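Local coordinates for fibronectin type III domain-containing protein (Simiduia agarivorans, PDB 6P2K) that probably hydrolyses xyloglucan or related beta-glucans as a glycoside hydrolase family 74 enzyme, represented here by its beta-propeller part, and binds zinc ions, at residues Gly15-Val20 against Val30-Asp35; Glu37-Ser42 against Gly53-Asn58; Phe61-Thr66 against Ile73-Leu78. All blocks are in the same frame, centred on the assembly; numbering follows the deposited sequence.

How the interactions relate
Interactions 1 and 3 are beta hairpins in successive four-stranded sheets of the propeller, and their centres are 11 Å apart. Interaction 2 joins the two sheets: its strand 39-42 belongs to the sheet of interaction 1, and its loop leads into strand 60-66 of interaction 3. Strands 30-34 and 39-42 are neighbours; Met32 N lies 2.9 Å from Tyr40 O. Between the sheets, Tyr31 CB packs 3.8 Å from Val63 CG1, and Val39 CG2 lies 3.7 Å from Val75 CG1. Only interaction 1 supplies a zinc ligand, Gln16. The side chain of Phe61 in interaction 3 comes within about 6 Å of that zinc ion, and that of Glu37 in interaction 2 within about 12 Å.

Interaction 1: Gly15-Val20 against Val30-Asp35; sequences GQVQDV and VYMASD. With ZN (zinc ion), chain Q.
Gln16 meets Asp35 at the open end of an antiparallel beta hairpin, the first two strands of a propeller blade. Its backbone O lies 3.6 Å from Asp35 OD1. The side chain leaves in another direction: CG is anti to the backbone N (chi1 -180°), and the extended chain carries OE1 to the zinc ion, 2.1 Å away. Three waters and Asp124 complete the metal site. One of these waters also donates to Asp35 OD2, at 3.2 Å. Asp35 is thus a second-shell residue that probably helps to hold a zinc-bound water, and its negative charge may help balance the metal.

Val17 sends CG1 across Met32 CG at about a right angle. Gln18 then begins a classic beta bulge, in which Gln18 and Asp19 both face Ala33. Gln18 N donates to Ala33 O at 2.9 Å, almost straight in line with the carbonyl (C=O...N angle 176°). The Gln18 side chain bends at chi2 and lies across Asp35. Its amide plane is within 15° of the carboxylate plane, but NE2 and OD2 are 4.0 Å apart.

Asp19 is the second bulge residue. Its O accepts Ala33 N at 2.8 Å. Its carboxylate turns away from the second strand; OD1 takes weak hydrogen bonds from Val20 N and His337 NE2. Val20 pairs with Met32, and Trp350 packs against Val20 from outside. CG1 of Val20 rests against Val30 CB, and its other methyl, CG2, touches Met32 CG at 3.8 Å.

Interaction 2: Glu37-Ser42 against Gly53-Asn58; sequences EGVYKS and GNLVNN. With PE3 (3,6,9,12,15,18,21,24,27,30,33,36,39-tridecaoxahentetracontane-1,41-diol), chain C.
Leu55 lays its CD1 methyl against the backbone of Gly38, 3.7 Å from CA. CG is anti to the carbonyl carbon (chi1 -56°), and the branch ending in CD1 continues toward Val39, where CD1 also lies 4.3 Å from Val39 CG2. Val60 and Tyr91 also pack on Leu55, which is buried.

Asn58 approaches Gly38 as well. Its CB lies 3.6 Å from Gly38 N, and its OD1 stands 3.8 Å from Gly38 CA. The glycine backbone has a positive phi of 73°, and with no side chain it lets both residues come close to CA.

One direct hydrogen bond joins the segments. Gly38 N donates to Asn58 O at 3.2 Å, in the carbonyl plane and on a lone pair, with a moderately bent N-H...O angle of 143°. One residue on, a water makes the link instead. It accepts from Val39 N at 3.1 Å and donates to Gly53 O at 2.6 Å, so both backbone groups are satisfied.

The flanking polar groups are held elsewhere. Glu37 OE2 is hydrogen-bonded to Ser400, and Ser34 OG bonds to both Glu37 N and Gly38 O. The exposed Asn54 has ND2 3.1 Å from O37 of a bound polyethylene glycol fragment.

Residues 53-58 run from the end of one four-stranded antiparallel sheet to the first strand of the next. Such a connection between successive blades is typical of a beta-propeller.

Interaction 3: Phe61-Thr66 against Ile73-Leu78; sequences FAVAVT and IFVGTL
Phe61 and Leu78 lie side by side and point the same way at one end of an antiparallel hairpin. Leu78 CD1 meets the edge of the Phe61 ring, in its plane, 4.0 Å from CE2. At the other end Thr66 crosses Phe74 at about a right angle. Its CG2, anti to the carbonyl carbon, touches the ring edge 3.6 Å from CE2. Between them, on the face of Val63, Val65, Ile73 and Val75, Ile73 CG2 meets Val63 CG1 at 3.9 Å, and its CG1 lies beside Val65 CG1.

The backbone fixes this register. Ala64 and Phe74 form a hydrogen-bonded pair, with Phe74 N to Ala64 O at 2.8 Å. Gly76 N donates to Ala62 O at the same distance. Phe61 and Ala62 both face Gly76 in a classic beta bulge. Gly76 O accepts from Phe61 N at 2.7 Å and, over a longer 3.3 Å, from Ala62 N, which lies in the carbonyl plane on a lone pair.

Farther out, Tyr31 of the preceding sheet packs on Val63, Val65 and Ile73. Strand 102-108 of the next sheet packs on Ala64, on the other face from Tyr31, and also touches Phe61 and Thr66. Phe61 also touches Asp124, a zinc ligand, while Thr66 OG1 bonds to Lys72 O.

The contact is buried throughout. Its apolar side chains pack closely but with little directionality, so the register rests on the backbone hydrogen bonds, with Gly76 O holding both bulge N-H groups.

Interaction 1: Gly15-Val20 against Val30-Asp35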
# COMPACT_ATOMS: atom_id res chain seq x y z
N GLY B 15 -1.30 -28.60 29.98
CA GLY B 15 -2.26 -28.93 31.01
C GLY B 15 -1.63 -28.77 32.38
O GLY B 15 -0.40 -28.73 32.53
N GLN B 16 -2.49 -28.67 33.39
CA GLN B 16 -2.04 -28.43 34.76
C GLN B 16 -1.02 -29.48 35.19
O GLN B 16 -1.27 -30.69 35.08
CB GLN B 16 -3.23 -28.41 35.71
CG GLN B 16 -2.88 -28.16 37.17
CD GLN B 16 -4.11 -27.98 38.05
OE1 GLN B 16 -4.65 -28.94 38.60
NE2 GLN B 16 -4.56 -26.73 38.18
N VAL B 17 0.13 -29.02 35.67
CA VAL B 17 1.23 -29.89 36.05
C VAL B 17 1.20 -30.07 37.56
O VAL B 17 1.08 -29.09 38.31
CB VAL B 17 2.58 -29.32 35.59
CG1 VAL B 17 3.72 -30.24 36.01
CG2 VAL B 17 2.58 -29.12 34.08
N GLN B 18 1.31 -31.32 38.02
CA GLN B 18 1.22 -31.61 39.44
C GLN B 18 2.56 -31.46 40.15
O GLN B 18 2.61 -30.89 41.25
CB GLN B 18 0.66 -33.01 39.66
CG GLN B 18 -0.64 -33.27 38.93
CD GLN B 18 -1.76 -32.35 39.40
OE1 GLN B 18 -2.18 -32.40 40.55
NE2 GLN B 18 -2.23 -31.49 38.49
N ASP B 19 3.64 -31.95 39.55
CA ASP B 19 4.94 -31.91 40.20
C ASP B 19 6.02 -32.29 39.21
O ASP B 19 5.76 -32.94 38.19
CB ASP B 19 4.98 -32.85 41.41
CG ASP B 19 5.98 -32.41 42.45
OD1 ASP B 19 6.57 -31.33 42.29
OD2 ASP B 19 6.18 -33.15 43.44
N VAL B 20 7.25 -31.87 39.51
CA VAL B 20 8.46 -32.34 38.85
C VAL B 20 9.44 -32.71 39.96
O VAL B 20 9.77 -31.86 40.80
CB VAL B 20 9.06 -31.28 37.91
CG1 VAL B 20 10.42 -31.74 37.41
CG2 VAL B 20 8.12 -31.01 36.74
N VAL B 30 14.83 -36.41 36.06
CA VAL B 30 13.63 -35.86 36.67
C VAL B 30 12.40 -36.60 36.16
O VAL B 30 12.38 -37.12 35.04
CB VAL B 30 13.47 -34.35 36.41
CG1 VAL B 30 14.54 -33.56 37.15
CG2 VAL B 30 13.55 -34.06 34.91
N TYR B 31 11.36 -36.61 36.98
CA TYR B 31 10.06 -37.18 36.64
C TYR B 31 9.01 -36.10 36.75
O TYR B 31 9.07 -35.25 37.64
CB TYR B 31 9.72 -38.36 37.55
CG TYR B 31 10.67 -39.52 37.37
CD1 TYR B 31 11.87 -39.57 38.06
CD2 TYR B 31 10.37 -40.56 36.50
CE1 TYR B 31 12.75 -40.63 37.89
CE2 TYR B 31 11.23 -41.62 36.33
CZ TYR B 31 12.42 -41.65 37.02
OH TYR B 31 13.28 -42.71 36.84
N MET B 32 8.04 -36.11 35.83
CA MET B 32 6.96 -35.14 35.81
C MET B 32 5.64 -35.84 36.03
O MET B 32 5.35 -36.86 35.38
CB MET B 32 6.93 -34.35 34.50
CG MET B 32 5.96 -33.18 34.54
SD MET B 32 4.42 -33.54 33.67
CE MET B 32 5.04 -33.50 32.00
N ALA B 33 4.82 -35.29 36.93
CA ALA B 33 3.52 -35.85 37.26
C ALA B 33 2.44 -35.04 36.56
O ALA B 33 2.15 -33.91 36.95
CB ALA B 33 3.31 -35.86 38.78
N SER B 34 1.86 -35.62 35.51
CA SER B 34 0.69 -35.06 34.87
C SER B 34 -0.57 -35.62 35.53
O SER B 34 -0.51 -36.54 36.35
CB SER B 34 0.69 -35.38 33.38
OG SER B 34 0.39 -36.75 33.17
N ASP B 35 -1.72 -35.05 35.18
CA ASP B 35 -2.98 -35.55 35.71
C ASP B 35 -3.75 -36.41 34.73
O ASP B 35 -4.79 -36.96 35.10
CB ASP B 35 -3.85 -34.39 36.21
CG ASP B 35 -4.01 -33.27 35.20
OD1 ASP B 35 -3.44 -33.37 34.09
OD2 ASP B 35 -4.72 -32.29 35.51
ZN ZN Q . -5.93 -30.23 39.57
O HOH W 1 -6.53 -30.69 37.60
O HOH W 2 -7.21 -28.60 39.96
O HOH W 3 -4.69 -31.06 41.06

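Interaction 2: Glu37-Ser42 against Gly53-Asn58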
# COMPACT_ATOMS: atom_id res chain seq x y z
N GLU B 37 -1.68 -38.14 31.82
CA GLU B 37 -0.73 -38.93 31.04
C GLU B 37 0.17 -39.80 31.91
O GLU B 37 1.10 -40.42 31.38
CB GLU B 37 0.17 -38.03 30.18
CG GLU B 37 -0.48 -37.51 28.93
CD GLU B 37 -1.52 -36.47 29.22
OE1 GLU B 37 -2.62 -36.57 28.64
OE2 GLU B 37 -1.24 -35.56 30.03
N GLY B 38 -0.07 -39.86 33.21
CA GLY B 38 0.84 -40.60 34.06
C GLY B 38 2.14 -39.84 34.25
O GLY B 38 2.16 -38.60 34.33
N VAL B 39 3.25 -40.58 34.29
CA VAL B 39 4.56 -40.04 34.65
C VAL B 39 5.42 -39.95 33.40
O VAL B 39 5.52 -40.92 32.64
CB VAL B 39 5.24 -40.90 35.72
CG1 VAL B 39 6.67 -40.42 35.97
CG2 VAL B 39 4.44 -40.89 37.01
N TYR B 40 6.04 -38.79 33.18
CA TYR B 40 7.07 -38.62 32.18
C TYR B 40 8.45 -38.63 32.84
O TYR B 40 8.60 -38.23 34.00
CB TYR B 40 6.91 -37.30 31.41
CG TYR B 40 5.72 -37.21 30.50
CD1 TYR B 40 4.50 -36.72 30.96
CD2 TYR B 40 5.81 -37.59 29.17
CE1 TYR B 40 3.41 -36.61 30.12
CE2 TYR B 40 4.72 -37.50 28.32
CZ TYR B 40 3.53 -37.00 28.80
OH TYR B 40 2.44 -36.90 27.97
N LYS B 41 9.45 -39.06 32.07
CA LYS B 41 10.83 -39.14 32.53
C LYS B 41 11.73 -38.35 31.59
O LYS B 41 11.48 -38.27 30.38
CB LYS B 41 11.29 -40.60 32.61
CG LYS B 41 12.69 -40.81 33.16
CD LYS B 41 13.09 -42.28 33.11
CE LYS B 41 14.46 -42.52 33.74
NZ LYS B 41 14.64 -43.93 34.19
N SER B 42 12.79 -37.77 32.15
CA SER B 42 13.81 -37.11 31.36
C SER B 42 15.17 -37.33 32.01
O SER B 42 15.29 -37.23 33.24
CB SER B 42 13.54 -35.60 31.23
OG SER B 42 14.74 -34.88 31.00
N GLY B 53 6.07 -46.34 32.15
CA GLY B 53 5.18 -47.48 32.09
C GLY B 53 3.72 -47.12 32.29
O GLY B 53 3.36 -46.02 32.71
N ASN B 54 2.85 -48.08 31.99
CA ASN B 54 1.41 -47.89 32.10
C ASN B 54 0.97 -48.01 33.55
O ASN B 54 1.27 -49.00 34.23
CB ASN B 54 0.66 -48.92 31.25
CG ASN B 54 0.85 -48.70 29.77
OD1 ASN B 54 0.93 -47.57 29.30
ND2 ASN B 54 0.92 -49.79 29.02
N LEU B 55 0.24 -47.00 34.03
CA LEU B 55 -0.36 -47.02 35.35
C LEU B 55 -1.83 -47.43 35.26
O LEU B 55 -2.46 -47.34 34.21
CB LEU B 55 -0.24 -45.65 36.02
CG LEU B 55 1.16 -45.06 36.15
CD1 LEU B 55 1.10 -43.55 36.23
CD2 LEU B 55 1.86 -45.63 37.37
N VAL B 56 -2.36 -47.90 36.39
CA VAL B 56 -3.78 -48.23 36.45
C VAL B 56 -4.63 -46.97 36.44
O VAL B 56 -5.76 -46.97 35.95
CB VAL B 56 -4.07 -49.11 37.69
CG1 VAL B 56 -5.49 -49.67 37.62
CG2 VAL B 56 -3.06 -50.24 37.78
N ASN B 57 -4.09 -45.87 36.97
CA ASN B 57 -4.75 -44.57 36.93
C ASN B 57 -3.70 -43.51 36.67
O ASN B 57 -2.62 -43.54 37.25
CB ASN B 57 -5.50 -44.28 38.24
CG ASN B 57 -6.06 -42.88 38.30
OD1 ASN B 57 -5.40 -41.96 38.78
ND2 ASN B 57 -7.27 -42.71 37.80
N ASN B 58 -4.02 -42.57 35.78
CA ASN B 58 -3.03 -41.65 35.25
C ASN B 58 -3.06 -40.27 35.90
O ASN B 58 -2.31 -39.38 35.47
CB ASN B 58 -3.20 -41.51 33.73
CG ASN B 58 -2.65 -42.71 32.98
OD1 ASN B 58 -1.69 -43.34 33.42
ND2 ASN B 58 -3.27 -43.04 31.86
O43 PE3 C . 10.01 -48.23 29.08
C42 PE3 C . 8.84 -48.59 28.34
C41 PE3 C . 8.07 -47.31 28.01
O40 PE3 C . 6.86 -47.56 27.25
C39 PE3 C . 5.90 -48.38 27.93
C38 PE3 C . 4.71 -48.49 26.99
O37 PE3 C . 3.66 -49.29 27.56
O HOH W 4 3.10 -43.44 33.01

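Interaction 3: Phe61-Thr66 against Ile73-Leu78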
# COMPACT_ATOMS: atom_id res chain seq x y z
N PHE B 61 -0.19 -37.78 41.59
CA PHE B 61 -0.01 -36.74 42.59
C PHE B 61 1.38 -36.71 43.21
O PHE B 61 1.72 -35.70 43.84
CB PHE B 61 -1.05 -36.90 43.71
CG PHE B 61 -2.46 -36.63 43.28
CD1 PHE B 61 -2.79 -35.46 42.63
CD2 PHE B 61 -3.47 -37.55 43.54
CE1 PHE B 61 -4.09 -35.20 42.23
CE2 PHE B 61 -4.77 -37.30 43.15
CZ PHE B 61 -5.08 -36.13 42.49
N ALA B 62 2.18 -37.76 43.05
CA ALA B 62 3.49 -37.80 43.69
C ALA B 62 4.37 -38.84 43.01
O ALA B 62 3.89 -39.88 42.55
CB ALA B 62 3.37 -38.11 45.18
N VAL B 63 5.66 -38.54 42.96
CA VAL B 63 6.69 -39.46 42.47
C VAL B 63 7.88 -39.37 43.41
O VAL B 63 8.28 -38.27 43.82
CB VAL B 63 7.11 -39.14 41.02
CG1 VAL B 63 8.20 -40.10 40.56
CG2 VAL B 63 5.92 -39.21 40.08
N ALA B 64 8.45 -40.52 43.76
CA ALA B 64 9.62 -40.56 44.62
C ALA B 64 10.55 -41.67 44.17
O ALA B 64 10.11 -42.79 43.90
CB ALA B 64 9.23 -40.78 46.09
N VAL B 65 11.84 -41.35 44.07
CA VAL B 65 12.88 -42.32 43.74
C VAL B 65 13.58 -42.74 45.02
O VAL B 65 13.88 -41.90 45.87
CB VAL B 65 13.88 -41.74 42.72
CG1 VAL B 65 14.74 -42.84 42.13
CG2 VAL B 65 13.14 -40.99 41.62
N THR B 66 13.85 -44.03 45.16
CA THR B 66 14.44 -44.52 46.39
C THR B 66 15.88 -44.04 46.52
O THR B 66 16.67 -44.20 45.58
CB THR B 66 14.41 -46.04 46.45
OG1 THR B 66 15.08 -46.57 45.31
CG2 THR B 66 12.98 -46.54 46.49
N ILE B 73 11.02 -46.89 42.08
CA ILE B 73 10.29 -45.62 42.03
C ILE B 73 8.87 -45.84 42.52
O ILE B 73 8.22 -46.82 42.13
CB ILE B 73 10.28 -45.04 40.60
CG1 ILE B 73 11.70 -44.67 40.18
CG2 ILE B 73 9.36 -43.83 40.51
CD1 ILE B 73 11.91 -44.77 38.70
N PHE B 74 8.39 -44.94 43.37
CA PHE B 74 7.02 -44.97 43.86
C PHE B 74 6.23 -43.84 43.23
O PHE B 74 6.72 -42.71 43.10
CB PHE B 74 6.98 -44.86 45.39
CG PHE B 74 7.59 -46.03 46.09
CD1 PHE B 74 6.83 -47.15 46.38
CD2 PHE B 74 8.92 -46.02 46.47
CE1 PHE B 74 7.38 -48.24 47.03
CE2 PHE B 74 9.48 -47.10 47.12
CZ PHE B 74 8.71 -48.22 47.40
N VAL B 75 5.00 -44.15 42.82
CA VAL B 75 4.12 -43.21 42.14
C VAL B 75 2.77 -43.24 42.84
O VAL B 75 2.10 -44.28 42.86
CB VAL B 75 3.95 -43.55 40.64
CG1 VAL B 75 2.97 -42.60 39.99
CG2 VAL B 75 5.30 -43.52 39.93
N GLY B 76 2.36 -42.10 43.40
CA GLY B 76 1.07 -41.97 44.04
C GLY B 76 0.04 -41.41 43.09
O GLY B 76 0.24 -40.33 42.51
N THR B 77 -1.05 -42.14 42.91
CA THR B 77 -2.13 -41.75 42.00
C THR B 77 -3.45 -41.69 42.75
O THR B 77 -3.55 -42.00 43.94
CB THR B 77 -2.24 -42.73 40.82
OG1 THR B 77 -2.80 -43.97 41.28
CG2 THR B 77 -0.89 -42.98 40.19
N LEU B 78 -4.49 -41.29 42.01
CA LEU B 78 -5.83 -41.19 42.59
C LEU B 78 -6.35 -42.55 43.03
O LEU B 78 -7.20 -42.62 43.92
CB LEU B 78 -6.77 -40.54 41.58
CG LEU B 78 -8.21 -40.24 42.00
CD1 LEU B 78 -8.24 -39.28 43.19
CD2 LEU B 78 -9.01 -39.68 40.83